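Local coordinates for protein ribonucleoside triphosphate reductase (Lactobacillus leichmannii, PDB 1L1L) that probably reduces ribonucleoside triphosphates to their 2'-deoxy forms, using the B12 cofactor adenosylcobalamin, as a class II ribonucleotide reductase, at residues A[570-574]-A[687-693]. Numbering follows the deposited sequence.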
loop_
_atom_site.group_PDB
_atom_site.type_symbol
_atom_site.label_atom_id
_atom_site.label_comp_id
_atom_site.label_asym_id
_atom_site.label_seq_id
_atom_site.Cartn_x
_atom_site.Cartn_y
_atom_site.Cartn_z
ATOM N N TYR A 570 3.939 -11.815 25.299
ATOM C CA TYR A 570 4.953 -12.815 25.005
ATOM C C TYR A 570 4.319 -13.769 24.004
ATOM O O TYR A 570 3.244 -14.317 24.252
ATOM C CB TYR A 570 5.333 -13.566 26.278
ATOM C CG TYR A 570 5.992 -12.699 27.319
ATOM C CD1 TYR A 570 7.325 -12.308 27.187
ATOM C CD2 TYR A 570 5.279 -12.247 28.429
ATOM C CE1 TYR A 570 7.931 -11.493 28.135
ATOM C CE2 TYR A 570 5.877 -11.427 29.382
ATOM C CZ TYR A 570 7.203 -11.055 29.227
ATOM O OH TYR A 570 7.799 -10.236 30.165
ATOM N N LEU A 571 4.983 -13.973 22.877
ATOM C CA LEU A 571 4.432 -14.841 21.851
ATOM C C LEU A 571 5.481 -15.657 21.122
ATOM O O LEU A 571 6.669 -15.348 21.155
ATOM C CB LEU A 571 3.721 -14.002 20.786
ATOM C CG LEU A 571 2.592 -13.025 21.103
ATOM C CD1 LEU A 571 2.477 -12.033 19.958
ATOM C CD2 LEU A 571 1.288 -13.776 21.297
ATOM N N ILE A 572 5.011 -16.704 20.456
ATOM C CA ILE A 572 5.861 -17.508 19.602
ATOM C C ILE A 572 5.332 -17.101 18.233
ATOM O O ILE A 572 4.177 -17.393 17.903
ATOM C CB ILE A 572 5.628 -19.024 19.747
ATOM C CG1 ILE A 572 6.195 -19.539 21.069
ATOM C CG2 ILE A 572 6.271 -19.748 18.567
ATOM C CD1 ILE A 572 7.678 -19.302 21.254
ATOM N N GLN A 573 6.135 -16.395 17.450
ATOM C CA GLN A 573 5.677 -16.002 16.128
ATOM C C GLN A 573 6.259 -16.952 15.107
ATOM O O GLN A 573 7.457 -17.213 15.109
ATOM C CB GLN A 573 6.072 -14.561 15.815
ATOM C CG GLN A 573 5.266 -13.556 16.617
ATOM C CD GLN A 573 5.057 -12.253 15.873
ATOM O OE1 GLN A 573 4.587 -12.247 14.737
ATOM N NE2 GLN A 573 5.399 -11.138 16.518
ATOM N N ARG A 574 5.391 -17.493 14.255
ATOM C CA ARG A 574 5.805 -18.435 13.223
ATOM C C ARG A 574 5.950 -17.782 11.854
ATOM O O ARG A 574 5.029 -17.120 11.363
ATOM C CB ARG A 574 4.796 -19.587 13.113
ATOM C CG ARG A 574 4.736 -20.478 14.333
ATOM C CD ARG A 574 3.802 -21.664 14.102
ATOM N NE ARG A 574 3.950 -22.652 15.158
ATOM C CZ ARG A 574 3.451 -22.517 16.377
ATOM N NH1 ARG A 574 2.754 -21.437 16.693
ATOM N NH2 ARG A 574 3.671 -23.456 17.288
ATOM N N GLN A 687 -2.013 -24.427 14.526
ATOM C CA GLN A 687 -0.619 -24.017 14.347
ATOM C C GLN A 687 -0.627 -22.505 14.110
ATOM O O GLN A 687 -0.339 -22.027 13.013
ATOM C CB GLN A 687 -0.007 -24.750 13.147
ATOM C CG GLN A 687 1.513 -24.671 13.063
ATOM C CD GLN A 687 2.072 -25.425 11.868
ATOM O OE1 GLN A 687 1.886 -25.024 10.719
ATOM N NE2 GLN A 687 2.756 -26.529 12.135
ATOM N N ALA A 688 -0.956 -21.761 15.161
ATOM C CA ALA A 688 -1.064 -20.304 15.107
ATOM C C ALA A 688 0.177 -19.531 14.679
ATOM O O ALA A 688 1.281 -19.802 15.151
ATOM C CB ALA A 688 -1.529 -19.783 16.466
ATOM N N PRO A 689 0.005 -18.545 13.780
ATOM C CA PRO A 689 1.128 -17.729 13.314
ATOM C C PRO A 689 1.646 -16.900 14.495
ATOM O O PRO A 689 2.797 -16.472 14.510
ATOM C CB PRO A 689 0.504 -16.867 12.217
ATOM C CG PRO A 689 -0.916 -16.734 12.654
ATOM C CD PRO A 689 -1.242 -18.147 13.105
ATOM N N LYS A 690 0.768 -16.677 15.471
ATOM C CA LYS A 690 1.107 -15.946 16.686
ATOM C C LYS A 690 0.480 -16.660 17.877
ATOM O O LYS A 690 -0.728 -16.580 18.107
ATOM C CB LYS A 690 0.609 -14.498 16.620
ATOM C CG LYS A 690 1.344 -13.639 15.607
ATOM C CD LYS A 690 0.919 -12.180 15.711
ATOM C CE LYS A 690 1.429 -11.357 14.531
ATOM N NZ LYS A 690 0.968 -9.928 14.608
ATOM N N GLU A 691 1.318 -17.359 18.632
ATOM C CA GLU A 691 0.879 -18.122 19.796
ATOM C C GLU A 691 1.335 -17.452 21.089
ATOM O O GLU A 691 2.534 -17.283 21.323
ATOM C CB GLU A 691 1.467 -19.529 19.716
ATOM C CG GLU A 691 0.984 -20.504 20.778
ATOM C CD GLU A 691 1.712 -21.836 20.695
ATOM O OE1 GLU A 691 2.083 -22.235 19.571
ATOM O OE2 GLU A 691 1.910 -22.486 21.746
ATOM N N PRO A 692 0.386 -17.053 21.948
ATOM C CA PRO A 692 0.773 -16.404 23.209
ATOM C C PRO A 692 1.366 -17.363 24.253
ATOM O O PRO A 692 0.920 -18.501 24.395
ATOM C CB PRO A 692 -0.529 -15.748 23.673
ATOM C CG PRO A 692 -1.583 -16.672 23.125
ATOM C CD PRO A 692 -1.069 -16.971 21.732
ATOM N N ILE A 693 2.384 -16.891 24.970
ATOM C CA ILE A 693 3.050 -17.685 26.005
ATOM C C ILE A 693 3.360 -16.791 27.206
ATOM O O ILE A 693 3.331 -15.564 27.097
ATOM C CB ILE A 693 4.377 -18.285 25.482
ATOM C CG1 ILE A 693 5.281 -17.159 24.969
ATOM C CG2 ILE A 693 4.091 -19.308 24.395
ATOM C CD1 ILE A 693 6.633 -17.606 24.470
HETATM O O HOH W 1 1.726 -13.284 26.816
HETATM O O HOH W 2 3.734 -14.025 12.864
#
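R574 reaches across to E691 with both terminal nitrogens, NH1 and NH2, which converge end-on upon one carboxylate oxygen, OE1. R574 NH2 lies 3.0 Å from E691 OE1, and the guanidinium and carboxylate planes are only 10° apart, so the salt bridge is nearly coplanar. NH1 approaches the anti lone pair of that oxygen, whereas NH2 meets it close to the C–O axis. A further bond, from R574 NH1 to A688 O at 2.7 Å, lies in the carbonyl plane and should help fix the rotation of the guanidinium; E595 pairs with its NE. E691 presents OE1 to the arginine on an extended chain whose CG is trans to the backbone N (chi1 -174°). I572, on the same sheet face as E691, crosses I693 at about a right angle, the two CD1 methyls 3.8 Å apart. On the other face, Q573 and K690 run side by side in one direction, OE1 of Q573 lying 3.3 Å from CE of K690, and a water bridges that OE1 to P689 O. Reciprocal backbone bonds between I572 and E691, including E691 N to I572 O at 3.0 Å, identify a hydrogen-bonded antiparallel pair, by which 690-692 forms the edge strand of a four-stranded antiparallel sheet beside 570-578.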